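Local atomic coordinates of uncharacterized HDOD domain protein (Geobacter sulfurreducens, PDB entry 3HC1), a protein that is of unknown function but carries a two-iron centre in an HD-type fold, which suggests a metal-dependent phosphohydrolase activity. Residues H152-V157 / D212-H217; T11-A16 / H193-F198; L124-I129 / A235-Y240. One frame throughout, in Å; residues are numbered along the deposited sequence.

Interaction 1 (H152-V157 / D212-H217); sequences HDVGEV and DTILYH. With FE (Fe (III) ion), chain C; FE (Fe (III) ion), chain B.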
ATOM      1  N   HIS A 152       1.438  -2.459   1.811  1.00 14.56           N
ATOM      2  CA  HIS A 152       0.649  -3.370   2.670  1.00 14.10           C
ATOM      3  C   HIS A 152       0.688  -4.874   2.290  1.00 16.05           C
ATOM      4  O   HIS A 152       0.757  -5.754   3.142  1.00 11.30           O
ATOM      5  CB  HIS A 152      -0.782  -2.876   2.896  1.00 14.50           C
ATOM      6  CG  HIS A 152      -1.743  -3.253   1.792  1.00 12.55           C
ATOM      7  ND1 HIS A 152      -1.725  -2.627   0.568  1.00 17.43           N
ATOM      8  CD2 HIS A 152      -2.737  -4.174   1.727  1.00 19.73           C
ATOM      9  CE1 HIS A 152      -2.628  -3.179  -0.223  1.00 20.56           C
ATOM     10  NE2 HIS A 152      -3.273  -4.099   0.462  1.00 12.57           N
ATOM     11  N   ASP A 153       0.632  -5.123   0.983  1.00 13.82           N
ATOM     12  CA  ASP A 153       0.685  -6.432   0.411  1.00 15.61           C
ATOM     13  C   ASP A 153       2.048  -6.830  -0.142  1.00 17.85           C
ATOM     14  O   ASP A 153       2.139  -7.735  -0.998  1.00 17.32           O
ATOM     15  CB  ASP A 153      -0.390  -6.533  -0.679  1.00 15.45           C
ATOM     16  CG  ASP A 153      -1.757  -6.901  -0.100  1.00 18.89           C
ATOM     17  OD1 ASP A 153      -1.786  -7.358   1.068  1.00 16.46           O
ATOM     18  OD2 ASP A 153      -2.780  -6.705  -0.790  1.00 16.43           O
ATOM     19  N   VAL A 154       3.118  -6.197   0.353  1.00 16.66           N
ATOM     20  CA  VAL A 154       4.465  -6.545  -0.135  1.00 18.72           C
ATOM     21  C   VAL A 154       4.767  -8.051   0.087  1.00 17.60           C
ATOM     22  O   VAL A 154       5.495  -8.658  -0.670  1.00 15.76           O
ATOM     23  CB  VAL A 154       5.544  -5.619   0.494  1.00 19.83           C
ATOM     24  CG1 VAL A 154       5.723  -5.920   2.005  1.00 18.52           C
ATOM     25  CG2 VAL A 154       6.809  -5.745  -0.210  1.00 25.93           C
ATOM     26  N   GLY A 155       4.140  -8.668   1.084  1.00 16.08           N
ATOM     27  CA  GLY A 155       4.244 -10.112   1.272  1.00 18.30           C
ATOM     28  C   GLY A 155       3.689 -10.987   0.158  1.00 19.17           C
ATOM     29  O   GLY A 155       4.227 -12.075  -0.062  1.00 19.49           O
ATOM     30  N   GLU A 156       2.608 -10.546  -0.485  1.00 14.64           N
ATOM     31  CA  GLU A 156       2.019 -11.258  -1.648  1.00 17.79           C
ATOM     32  C   GLU A 156       2.931 -11.105  -2.834  1.00 15.82           C
ATOM     33  O   GLU A 156       3.043 -12.018  -3.643  1.00 16.94           O
ATOM     34  CB  GLU A 156       0.636 -10.726  -2.066  1.00 15.53           C
ATOM     35  CG  GLU A 156      -0.467 -10.880  -1.112  1.00 31.65           C
ATOM     36  CD  GLU A 156      -0.991 -12.309  -1.014  1.00 32.04           C
ATOM     37  OE1 GLU A 156      -0.178 -13.210  -0.796  1.00 34.79           O
ATOM     38  OE2 GLU A 156      -2.214 -12.505  -1.145  1.00 36.57           O
ATOM     39  N   VAL A 157       3.605  -9.962  -2.935  1.00 19.01           N
ATOM     40  CA  VAL A 157       4.584  -9.761  -3.958  1.00 18.51           C
ATOM     41  C   VAL A 157       5.694 -10.764  -3.772  1.00 20.05           C
ATOM     42  O   VAL A 157       6.111 -11.426  -4.707  1.00 17.42           O
ATOM     43  CB  VAL A 157       5.164  -8.315  -3.988  1.00 18.53           C
ATOM     44  CG1 VAL A 157       6.333  -8.240  -4.975  1.00 17.74           C
ATOM     45  CG2 VAL A 157       4.072  -7.357  -4.416  1.00 16.55           C
ATOM     46  N   ASP A 212       3.881  -2.950  11.190  1.00 15.68           N
ATOM     47  CA  ASP A 212       2.611  -3.352  11.812  1.00 16.06           C
ATOM     48  C   ASP A 212       1.405  -3.209  10.837  1.00 14.97           C
ATOM     49  O   ASP A 212       0.449  -3.926  10.937  1.00 11.98           O
ATOM     50  CB  ASP A 212       2.370  -2.482  13.026  1.00 18.04           C
ATOM     51  CG  ASP A 212       3.368  -2.729  14.158  1.00 18.85           C
ATOM     52  OD1 ASP A 212       4.276  -3.613  14.063  1.00 14.88           O
ATOM     53  OD2 ASP A 212       3.267  -1.966  15.158  1.00 21.00           O
ATOM     54  N   THR A 213       1.454  -2.261   9.914  1.00 11.70           N
ATOM     55  CA  THR A 213       0.377  -2.081   8.984  1.00 12.63           C
ATOM     56  C   THR A 213       0.297  -3.342   8.109  1.00 15.11           C
ATOM     57  O   THR A 213      -0.788  -3.903   7.977  1.00 15.86           O
ATOM     58  CB  THR A 213       0.568  -0.867   8.083  1.00 16.04           C
ATOM     59  OG1 THR A 213       0.509   0.343   8.858  1.00 14.23           O
ATOM     60  CG2 THR A 213      -0.512  -0.855   6.979  1.00 12.73           C
ATOM     61  N   ILE A 214       1.465  -3.833   7.661  1.00 15.88           N
ATOM     62  CA  ILE A 214       1.601  -5.084   6.853  1.00 14.16           C
ATOM     63  C   ILE A 214       1.084  -6.303   7.652  1.00 16.63           C
ATOM     64  O   ILE A 214       0.319  -7.085   7.137  1.00 16.58           O
ATOM     65  CB  ILE A 214       3.050  -5.258   6.380  1.00 16.11           C
ATOM     66  CG1 ILE A 214       3.505  -4.103   5.484  1.00 13.69           C
ATOM     67  CG2 ILE A 214       3.256  -6.585   5.597  1.00 15.11           C
ATOM     68  CD1 ILE A 214       5.070  -4.088   5.308  1.00 13.22           C
ATOM     69  N   LEU A 215       1.382  -6.357   8.953  1.00 16.46           N
ATOM     70  CA  LEU A 215       0.972  -7.472   9.808  1.00 15.91           C
ATOM     71  C   LEU A 215      -0.521  -7.524  10.117  1.00 16.43           C
ATOM     72  O   LEU A 215      -1.117  -8.622  10.200  1.00 17.83           O
ATOM     73  CB  LEU A 215       1.756  -7.419  11.142  1.00 16.27           C
ATOM     74  CG  LEU A 215       1.516  -8.537  12.177  1.00 15.90           C
ATOM     75  CD1 LEU A 215       1.781  -9.930  11.574  1.00 18.87           C
ATOM     76  CD2 LEU A 215       2.367  -8.323  13.451  1.00 13.60           C
ATOM     77  N   TYR A 216      -1.135  -6.360  10.295  1.00 16.03           N
ATOM     78  CA  TYR A 216      -2.479  -6.269  10.882  1.00 16.34           C
ATOM     79  C   TYR A 216      -3.572  -5.807   9.935  1.00 14.39           C
ATOM     80  O   TYR A 216      -4.731  -5.671  10.353  1.00 17.37           O
ATOM     81  CB  TYR A 216      -2.465  -5.341  12.093  1.00 14.91           C
ATOM     82  CG  TYR A 216      -1.571  -5.742  13.251  1.00 16.12           C
ATOM     83  CD1 TYR A 216      -1.771  -6.932  13.954  1.00 24.51           C
ATOM     84  CD2 TYR A 216      -0.582  -4.876  13.706  1.00 18.20           C
ATOM     85  CE1 TYR A 216      -0.937  -7.269  15.070  1.00 18.25           C
ATOM     86  CE2 TYR A 216       0.232  -5.184  14.805  1.00 20.97           C
ATOM     87  CZ  TYR A 216       0.066  -6.372  15.460  1.00 24.12           C
ATOM     88  OH  TYR A 216       0.880  -6.600  16.526  1.00 23.89           O
ATOM     89  N   HIS A 217      -3.219  -5.579   8.670  1.00 18.43           N
ATOM     90  CA  HIS A 217      -4.143  -4.944   7.736  1.00 17.03           C
ATOM     91  C   HIS A 217      -5.392  -5.718   7.414  1.00 14.70           C
ATOM     92  O   HIS A 217      -6.343  -5.111   6.919  1.00 16.31           O
ATOM     93  CB  HIS A 217      -3.456  -4.465   6.471  1.00 17.67           C
ATOM     94  CG  HIS A 217      -3.059  -5.561   5.526  1.00 13.51           C
ATOM     95  ND1 HIS A 217      -1.786  -6.101   5.489  1.00 14.10           N
ATOM     96  CD2 HIS A 217      -3.741  -6.129   4.505  1.00 11.82           C
ATOM     97  CE1 HIS A 217      -1.726  -7.003   4.526  1.00 20.15           C
ATOM     98  NE2 HIS A 217      -2.925  -7.107   3.982  1.00 13.49           N
TER
HETATM   99 FE    FE C 306      -4.606  -5.953  -0.008  1.00 19.20          FE
HETATM  100 FE    FE B 305      -3.465  -8.188   2.158  1.00 14.71          FE
HETATM  101  O   HOH W   1      -4.608  -6.718   1.828  1.00 15.87           O

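Interaction 2 (T11-A16 / H193-F198); sequences TRLTLA and HCEVGF. With FE (Fe (III) ion), chain B.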
ATOM      1  N   THR A  11       4.132 -18.036  16.290  1.00 32.37           N
ATOM      2  CA  THR A  11       4.104 -19.278  15.529  1.00 31.79           C
ATOM      3  C   THR A  11       4.000 -18.966  14.036  1.00 26.36           C
ATOM      4  O   THR A  11       4.754 -19.478  13.225  1.00 23.91           O
ATOM      5  CB  THR A  11       2.940 -20.206  15.984  1.00 33.74           C
ATOM      6  OG1 THR A  11       3.207 -20.656  17.317  1.00 38.11           O
ATOM      7  CG2 THR A  11       2.758 -21.428  15.044  1.00 28.36           C
ATOM      8  N   ARG A  12       3.047 -18.124  13.693  1.00 25.14           N
ATOM      9  CA  ARG A  12       2.900 -17.651  12.308  1.00 25.22           C
ATOM     10  C   ARG A  12       4.103 -16.824  11.858  1.00 23.88           C
ATOM     11  O   ARG A  12       4.496 -16.909  10.697  1.00 22.98           O
ATOM     12  CB  ARG A  12       1.590 -16.856  12.165  1.00 25.46           C
ATOM     13  CG  ARG A  12       0.347 -17.739  12.105  1.00 30.04           C
ATOM     14  CD  ARG A  12      -0.791 -17.171  12.911  1.00 37.63           C
ATOM     15  NE  ARG A  12      -1.003 -15.767  12.590  1.00 43.30           N
ATOM     16  CZ  ARG A  12      -1.370 -14.819  13.456  1.00 47.39           C
ATOM     17  NH1 ARG A  12      -1.588 -15.099  14.732  1.00 47.37           N
ATOM     18  NH2 ARG A  12      -1.514 -13.563  13.033  1.00 53.08           N
ATOM     19  N   LEU A  13       4.680 -16.013  12.757  1.00 24.24           N
ATOM     20  CA  LEU A  13       5.875 -15.225  12.400  1.00 25.21           C
ATOM     21  C   LEU A  13       7.080 -16.147  12.211  1.00 24.62           C
ATOM     22  O   LEU A  13       7.803 -15.985  11.245  1.00 23.39           O
ATOM     23  CB  LEU A  13       6.170 -14.089  13.400  1.00 24.62           C
ATOM     24  CG  LEU A  13       5.254 -12.867  13.337  1.00 32.70           C
ATOM     25  CD1 LEU A  13       5.475 -11.984  14.567  1.00 35.73           C
ATOM     26  CD2 LEU A  13       5.477 -12.054  12.062  1.00 30.08           C
ATOM     27  N   THR A  14       7.241 -17.166  13.079  1.00 24.65           N
ATOM     28  CA  THR A  14       8.316 -18.157  12.899  1.00 23.08           C
ATOM     29  C   THR A  14       8.168 -18.874  11.566  1.00 22.92           C
ATOM     30  O   THR A  14       9.115 -18.988  10.813  1.00 23.00           O
ATOM     31  CB  THR A  14       8.353 -19.189  14.071  1.00 24.38           C
ATOM     32  OG1 THR A  14       8.752 -18.514  15.262  1.00 27.54           O
ATOM     33  CG2 THR A  14       9.320 -20.293  13.801  1.00 21.61           C
ATOM     34  N   LEU A  15       6.957 -19.341  11.268  1.00 24.82           N
ATOM     35  CA  LEU A  15       6.687 -20.018   9.987  1.00 23.50           C
ATOM     36  C   LEU A  15       6.978 -19.068   8.817  1.00 18.96           C
ATOM     37  O   LEU A  15       7.546 -19.484   7.816  1.00 21.16           O
ATOM     38  CB  LEU A  15       5.239 -20.534   9.931  1.00 20.44           C
ATOM     39  CG  LEU A  15       4.937 -21.775  10.756  1.00 22.82           C
ATOM     40  CD1 LEU A  15       3.425 -22.003  10.785  1.00 19.25           C
ATOM     41  CD2 LEU A  15       5.713 -23.008  10.202  1.00 22.82           C
ATOM     42  N   ALA A  16       6.583 -17.803   8.953  1.00 18.07           N
ATOM     43  CA  ALA A  16       6.903 -16.803   7.933  1.00 18.10           C
ATOM     44  C   ALA A  16       8.425 -16.705   7.721  1.00 19.28           C
ATOM     45  O   ALA A  16       8.888 -16.718   6.560  1.00 19.78           O
ATOM     46  CB  ALA A  16       6.280 -15.380   8.258  1.00 16.22           C
ATOM     47  N   HIS A 193       0.680 -13.719   4.021  1.00 16.06           N
ATOM     48  CA  HIS A 193       1.435 -12.571   3.514  1.00 17.04           C
ATOM     49  C   HIS A 193       1.556 -11.428   4.534  1.00 17.47           C
ATOM     50  O   HIS A 193       2.465 -10.579   4.381  1.00 14.86           O
ATOM     51  CB  HIS A 193       0.856 -12.021   2.209  1.00 17.19           C
ATOM     52  CG  HIS A 193      -0.490 -11.395   2.367  1.00 15.09           C
ATOM     53  ND1 HIS A 193      -1.638 -12.139   2.580  1.00 17.21           N
ATOM     54  CD2 HIS A 193      -0.865 -10.099   2.409  1.00 13.52           C
ATOM     55  CE1 HIS A 193      -2.663 -11.317   2.695  1.00 20.13           C
ATOM     56  NE2 HIS A 193      -2.226 -10.077   2.570  1.00 13.76           N
ATOM     57  N   CYS A 194       0.652 -11.366   5.515  1.00 13.08           N
ATOM     58  CA  CYS A 194       0.780 -10.437   6.653  1.00 15.50           C
ATOM     59  C   CYS A 194       2.063 -10.690   7.408  1.00 16.39           C
ATOM     60  O   CYS A 194       2.874  -9.803   7.594  1.00 16.38           O
ATOM     61  CB  CYS A 194      -0.385 -10.538   7.597  1.00 18.01           C
ATOM     62  SG  CYS A 194      -1.977 -10.101   6.857  1.00 20.34           S
ATOM     63  N   GLU A 195       2.296 -11.924   7.800  1.00 15.55           N
ATOM     64  CA  GLU A 195       3.507 -12.268   8.533  1.00 15.90           C
ATOM     65  C   GLU A 195       4.774 -12.287   7.707  1.00 17.85           C
ATOM     66  O   GLU A 195       5.839 -11.812   8.150  1.00 12.97           O
ATOM     67  CB  GLU A 195       3.285 -13.631   9.192  1.00 15.73           C
ATOM     68  CG  GLU A 195       2.187 -13.565  10.219  1.00 20.24           C
ATOM     69  CD  GLU A 195       0.804 -13.885   9.665  1.00 22.79           C
ATOM     70  OE1 GLU A 195       0.599 -14.017   8.448  1.00 19.03           O
ATOM     71  OE2 GLU A 195      -0.078 -14.000  10.488  1.00 26.17           O
ATOM     72  N   VAL A 196       4.670 -12.832   6.486  1.00 13.74           N
ATOM     73  CA  VAL A 196       5.765 -12.772   5.562  1.00 12.52           C
ATOM     74  C   VAL A 196       6.113 -11.336   5.253  1.00 14.35           C
ATOM     75  O   VAL A 196       7.289 -11.014   5.211  1.00 17.00           O
ATOM     76  CB  VAL A 196       5.461 -13.552   4.231  1.00 11.93           C
ATOM     77  CG1 VAL A 196       6.580 -13.425   3.151  1.00 14.85           C
ATOM     78  CG2 VAL A 196       5.300 -15.034   4.584  1.00 10.55           C
ATOM     79  N   GLY A 197       5.108 -10.489   5.008  1.00 12.91           N
ATOM     80  CA  GLY A 197       5.385  -9.069   4.663  1.00 14.25           C
ATOM     81  C   GLY A 197       6.047  -8.367   5.836  1.00 13.54           C
ATOM     82  O   GLY A 197       6.931  -7.497   5.667  1.00 17.32           O
ATOM     83  N   PHE A 198       5.598  -8.722   7.022  1.00 13.49           N
ATOM     84  CA  PHE A 198       6.205  -8.142   8.277  1.00 16.98           C
ATOM     85  C   PHE A 198       7.688  -8.522   8.376  1.00 17.57           C
ATOM     86  O   PHE A 198       8.559  -7.655   8.554  1.00 16.49           O
ATOM     87  CB  PHE A 198       5.414  -8.639   9.486  1.00 16.67           C
ATOM     88  CG  PHE A 198       5.933  -8.166  10.796  1.00 14.30           C
ATOM     89  CD1 PHE A 198       5.470  -6.951  11.344  1.00 11.69           C
ATOM     90  CD2 PHE A 198       6.872  -8.929  11.491  1.00 17.97           C
ATOM     91  CE1 PHE A 198       5.912  -6.556  12.600  1.00 11.54           C
ATOM     92  CE2 PHE A 198       7.373  -8.507  12.733  1.00 19.23           C
ATOM     93  CZ  PHE A 198       6.890  -7.310  13.265  1.00 11.55           C
TER
HETATM   94 FE    FE B 305      -3.465  -8.188   2.158  1.00 14.71          FE
HETATM   95  O   HOH W   1      -4.608  -6.718   1.828  1.00 15.87           O

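Interaction 3 (L124-I129 / A235-Y240); sequences LGVARI and AFADEY. With FE (Fe (III) ion), chain C.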
ATOM      1  N   LEU A 124      -1.391   0.334  -5.429  1.00 16.07           N
ATOM      2  CA  LEU A 124      -1.536   1.762  -5.743  1.00 18.08           C
ATOM      3  C   LEU A 124      -2.911   2.303  -5.346  1.00 17.09           C
ATOM      4  O   LEU A 124      -3.001   3.414  -4.823  1.00 16.99           O
ATOM      5  CB  LEU A 124      -1.292   2.035  -7.230  1.00 14.31           C
ATOM      6  CG  LEU A 124      -1.213   3.510  -7.677  1.00 24.85           C
ATOM      7  CD1 LEU A 124      -0.157   4.299  -6.841  1.00 14.80           C
ATOM      8  CD2 LEU A 124      -0.864   3.536  -9.178  1.00 16.45           C
ATOM      9  N   GLY A 125      -3.964   1.522  -5.570  1.00 17.46           N
ATOM     10  CA  GLY A 125      -5.330   1.923  -5.193  1.00 13.51           C
ATOM     11  C   GLY A 125      -5.458   2.099  -3.688  1.00 14.84           C
ATOM     12  O   GLY A 125      -5.934   3.116  -3.221  1.00 14.67           O
ATOM     13  N   VAL A 126      -5.012   1.095  -2.936  1.00 14.96           N
ATOM     14  CA  VAL A 126      -4.973   1.146  -1.496  1.00 17.73           C
ATOM     15  C   VAL A 126      -4.167   2.360  -0.967  1.00 15.71           C
ATOM     16  O   VAL A 126      -4.652   3.075  -0.068  1.00 17.91           O
ATOM     17  CB  VAL A 126      -4.518  -0.203  -0.865  1.00 17.01           C
ATOM     18  CG1 VAL A 126      -4.261  -0.102   0.716  1.00 11.07           C
ATOM     19  CG2 VAL A 126      -5.605  -1.274  -1.176  1.00 13.02           C
ATOM     20  N   ALA A 127      -2.964   2.581  -1.502  1.00 14.54           N
ATOM     21  CA  ALA A 127      -2.167   3.740  -1.117  1.00 17.07           C
ATOM     22  C   ALA A 127      -3.015   5.011  -1.256  1.00 16.63           C
ATOM     23  O   ALA A 127      -3.090   5.847  -0.326  1.00 16.72           O
ATOM     24  CB  ALA A 127      -0.895   3.857  -1.982  1.00 15.91           C
ATOM     25  N   ARG A 128      -3.588   5.191  -2.443  1.00 18.64           N
ATOM     26  CA  ARG A 128      -4.272   6.445  -2.786  1.00 20.32           C
ATOM     27  C   ARG A 128      -5.528   6.671  -1.979  1.00 19.54           C
ATOM     28  O   ARG A 128      -5.813   7.803  -1.543  1.00 18.43           O
ATOM     29  CB  ARG A 128      -4.594   6.518  -4.267  1.00 20.70           C
ATOM     30  CG  ARG A 128      -3.398   6.774  -5.119  1.00 19.65           C
ATOM     31  CD  ARG A 128      -3.708   6.800  -6.618  1.00 17.95           C
ATOM     32  NE  ARG A 128      -2.505   7.080  -7.371  1.00 17.74           N
ATOM     33  CZ  ARG A 128      -2.421   7.209  -8.692  1.00 25.29           C
ATOM     34  NH1 ARG A 128      -3.492   7.094  -9.472  1.00 21.38           N
ATOM     35  NH2 ARG A 128      -1.248   7.487  -9.232  1.00 18.96           N
ATOM     36  N   ILE A 129      -6.321   5.619  -1.817  1.00 17.22           N
ATOM     37  CA  ILE A 129      -7.544   5.707  -1.022  1.00 15.69           C
ATOM     38  C   ILE A 129      -7.223   5.899   0.446  1.00 16.26           C
ATOM     39  O   ILE A 129      -7.878   6.712   1.120  1.00 14.86           O
ATOM     40  CB  ILE A 129      -8.482   4.472  -1.244  1.00 16.45           C
ATOM     41  CG1 ILE A 129      -9.099   4.639  -2.640  1.00 24.70           C
ATOM     42  CG2 ILE A 129      -9.588   4.386  -0.117  1.00 14.44           C
ATOM     43  CD1 ILE A 129      -9.720   3.478  -3.224  1.00 24.63           C
ATOM     44  N   ALA A 235      -6.214  -0.659   6.449  1.00 15.07           N
ATOM     45  CA  ALA A 235      -7.140  -1.819   6.503  1.00 15.98           C
ATOM     46  C   ALA A 235      -8.443  -1.467   5.842  1.00 15.86           C
ATOM     47  O   ALA A 235      -8.970  -2.288   5.081  1.00 16.33           O
ATOM     48  CB  ALA A 235      -7.440  -2.338   7.938  1.00 13.66           C
ATOM     49  N   PHE A 236      -8.991  -0.268   6.141  1.00 17.38           N
ATOM     50  CA  PHE A 236     -10.227   0.166   5.467  1.00 16.05           C
ATOM     51  C   PHE A 236     -10.043   0.244   3.958  1.00 16.93           C
ATOM     52  O   PHE A 236     -10.851  -0.305   3.174  1.00 16.83           O
ATOM     53  CB  PHE A 236     -10.803   1.489   6.018  1.00 11.00           C
ATOM     54  CG  PHE A 236     -12.012   1.945   5.300  1.00 11.24           C
ATOM     55  CD1 PHE A 236     -11.903   2.647   4.129  1.00 17.01           C
ATOM     56  CD2 PHE A 236     -13.273   1.558   5.740  1.00 21.24           C
ATOM     57  CE1 PHE A 236     -12.998   3.008   3.422  1.00 18.52           C
ATOM     58  CE2 PHE A 236     -14.382   1.922   5.034  1.00 19.31           C
ATOM     59  CZ  PHE A 236     -14.252   2.641   3.881  1.00 14.89           C
ATOM     60  N   ALA A 237      -8.977   0.908   3.535  1.00 19.67           N
ATOM     61  CA  ALA A 237      -8.707   1.065   2.106  1.00 17.39           C
ATOM     62  C   ALA A 237      -8.574  -0.280   1.374  1.00 14.07           C
ATOM     63  O   ALA A 237      -9.033  -0.417   0.235  1.00 16.13           O
ATOM     64  CB  ALA A 237      -7.491   1.980   1.852  1.00 13.75           C
ATOM     65  N   ASP A 238      -8.005  -1.276   2.027  1.00 17.38           N
ATOM     66  CA  ASP A 238      -7.844  -2.565   1.412  1.00 15.78           C
ATOM     67  C   ASP A 238      -9.201  -3.238   1.214  1.00 14.02           C
ATOM     68  O   ASP A 238      -9.522  -3.717   0.120  1.00 14.11           O
ATOM     69  CB  ASP A 238      -6.911  -3.469   2.226  1.00 19.27           C
ATOM     70  CG  ASP A 238      -6.918  -4.868   1.724  1.00 20.55           C
ATOM     71  OD1 ASP A 238      -6.583  -5.028   0.552  1.00 16.45           O
ATOM     72  OD2 ASP A 238      -7.301  -5.805   2.449  1.00 14.99           O
ATOM     73  N   GLU A 239     -10.001  -3.285   2.272  1.00 16.13           N
ATOM     74  CA  GLU A 239     -11.338  -3.849   2.178  1.00 17.62           C
ATOM     75  C   GLU A 239     -12.211  -3.105   1.128  1.00 16.40           C
ATOM     76  O   GLU A 239     -12.896  -3.731   0.304  1.00 16.10           O
ATOM     77  CB  GLU A 239     -12.011  -3.939   3.563  1.00 18.44           C
ATOM     78  CG  GLU A 239     -13.273  -4.799   3.497  1.00 15.94           C
ATOM     79  CD  GLU A 239     -13.753  -5.278   4.815  1.00 21.89           C
ATOM     80  OE1 GLU A 239     -13.332  -4.671   5.788  1.00 14.23           O
ATOM     81  OE2 GLU A 239     -14.512  -6.276   4.882  1.00 15.13           O
ATOM     82  N   TYR A 240     -12.103  -1.782   1.099  1.00 16.60           N
ATOM     83  CA  TYR A 240     -12.822  -0.969   0.146  1.00 15.61           C
ATOM     84  C   TYR A 240     -12.442  -1.351  -1.289  1.00 16.89           C
ATOM     85  O   TYR A 240     -13.317  -1.661  -2.100  1.00 18.55           O
ATOM     86  CB  TYR A 240     -12.578   0.536   0.361  1.00 17.38           C
ATOM     87  CG  TYR A 240     -13.327   1.354  -0.644  1.00 20.46           C
ATOM     88  CD1 TYR A 240     -12.788   1.630  -1.898  1.00 19.75           C
ATOM     89  CD2 TYR A 240     -14.604   1.805  -0.373  1.00 22.52           C
ATOM     90  CE1 TYR A 240     -13.510   2.328  -2.820  1.00 19.38           C
ATOM     91  CE2 TYR A 240     -15.325   2.491  -1.286  1.00 23.38           C
ATOM     92  CZ  TYR A 240     -14.792   2.771  -2.495  1.00 19.05           C
ATOM     93  OH  TYR A 240     -15.565   3.454  -3.396  1.00 19.19           O
TER
HETATM   94 FE    FE C 306      -4.606  -5.953  -0.008  1.00 19.20          FE
HETATM   95  O   HOH W   1      -4.608  -6.718   1.828  1.00 15.87           O

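Interaction 1 (H152-V157 / D212-H217)
H152 and H217 meet as a T-shaped aromatic pair: the edge of the H152 ring turns toward the face of H217, the planes stand at 86° and the centroids are 4.9 Å apart. CD2 of H152 does the touching, lying 3.5 Å from CD2 of H217, over the rim of that ring. H217 CG, set between its own backbone N and carbonyl carbon (chi1 73°), lies 4.1 Å from H152 CD2, which brings the ring up to that edge. H152 ND1 is hydrogen-bonded to G149, which leaves NE2 to the metal.

The two segments are also joined through the metal centre. The carboxylate of D153 bridges two iron ions, OD2 binding the ion of chain C at 2.1 Å and OD1 that of chain B. H152 NE2 is a ligand of the first ion, and H217 NE2 binds the second at 2.2 Å. Water 1 binds both ions. Adjacent H152 and D153 form the HD pair that gives the HD-domain superfamily its name; H122, D238 and E249 complete one iron site, and H193, H218 and E249 the other.

H217 ND1 makes a weak, bent hydrogen bond to I214 O (2.8 Å, 129°), which would probably bias the rotation of the ring. Separately, the carbonyl oxygen of H152 packs against ring carbon CE1 of H217, with H152 O 3.1 Å from H217 CE1.

Apolar packing lies on the side of the chain away from the metals. CG2 of I214 rests against H152 O, and its CD1 meets CG1 of V154 at 3.8 Å, the two side chains crossing obliquely. An alanine at I214 would probably open a gap beside V154 CG1 and leave the backbone carbonyl of H152 less tightly packed. V154 also leans on W204, and I214 on A201 of helix 193-203.

Interaction 2 (T11-A16 / H193-F198)
R12 and E195 form a salt bridge in which two nitrogens of the guanidinium, NE and NH2, grip the same carboxylate oxygen side-on. NE lies 2.9 Å from E195 OE2 and NH2 3.0 Å from that oxygen, both bonds being bent. The two flat groups stand almost perpendicular, at 88°, so that NE reaches OE2 from above the carboxylate plane while NH2 meets it nearly along the C-O direction. The other oxygen, OE1, is taken by S192 OG, so both ends of the carboxylate are fixed. The R12 chain bends at chi2 and chi3 (chi3 49°) and lays CB, NE and NH2 around OE2.

Under the salt bridge the packing is close. A16 CB sits on the backbone of helix 193-203, 3.5 Å from V196 N, with E195 CB and V196 CG2 on it as well. L13 sends CD2 to F198, reaching ring atom CD2 at 3.5 Å, and the same methyl touches E195 CB.

The two short helical segments approach to 8.4 Å between axes and cross at -64°, and A16 lies nearest V196, where its small side chain allows the backbones to come close. Helix 9-21 thus covers a face of helix 193-203, whose H193 binds iron on the side pointing away from it. F198 and E195 also pack on helix 208-216, and V196 reaches F158 of helix 154-162.

Interaction 3 (L124-I129 / A235-Y240)
I129 and Y240 meet through a methyl and a ring: CD1 of the isoleucine comes in at a slant to the tyrosine ring, 3.8 Å from its CD1, and the two side chains cross at about a right angle. Y240 has CG anti to the backbone N (chi1 180°), which starts the ring off on the side where I129 CD1 meets it. Its OH is hydrogen-bonded to D289. The second flat group, the D238 carboxylate, binds the iron ion of chain C through OD1 at 2.2 Å.

The centre of the contact is small and aliphatic. A237 CB fits against helix 116-136, 3.6 Å from V126 O, with I129 CG2 3.8 Å away on the same methyl. V126 CG2 lies on the backbone of D238, 3.7 Å from its CA, so the aspartate is backed by a valine where its main chain passes. V126 thus belongs to the second shell of the HD-type metal site, packed behind one of its iron ligands.

The axes of the two short segments come within 8.5 Å, their directions 130° apart. Helix 281-302 closes over I129 and Y240 through I292, helix 142-150 flanks A127, whose CB points away from helix 229-243, through Y146 and L150, and V126 also touches H152.

How the interactions relate
Interaction 1 lies at the two-iron centre, and interactions 2 and 3 each reach it from a different helix. FE of chain C lies 3.3 Å from FE of chain B. In interaction 2, H193 supplies a ligand to the iron ion of chain B, its NE2 lying 3.1 Å from D153 OD1. In interaction 3, D238 serves the ion of chain C, with its OD1 3.4 Å from H152 NE2. V126 CG1 of interaction 3 packs 3.6 Å from H152 ND1, and I214 CG2 of interaction 1 lies 3.3 Å from G197 C of interaction 2. Interactions 2 and 3 do not touch, their centres being about 21 Å apart.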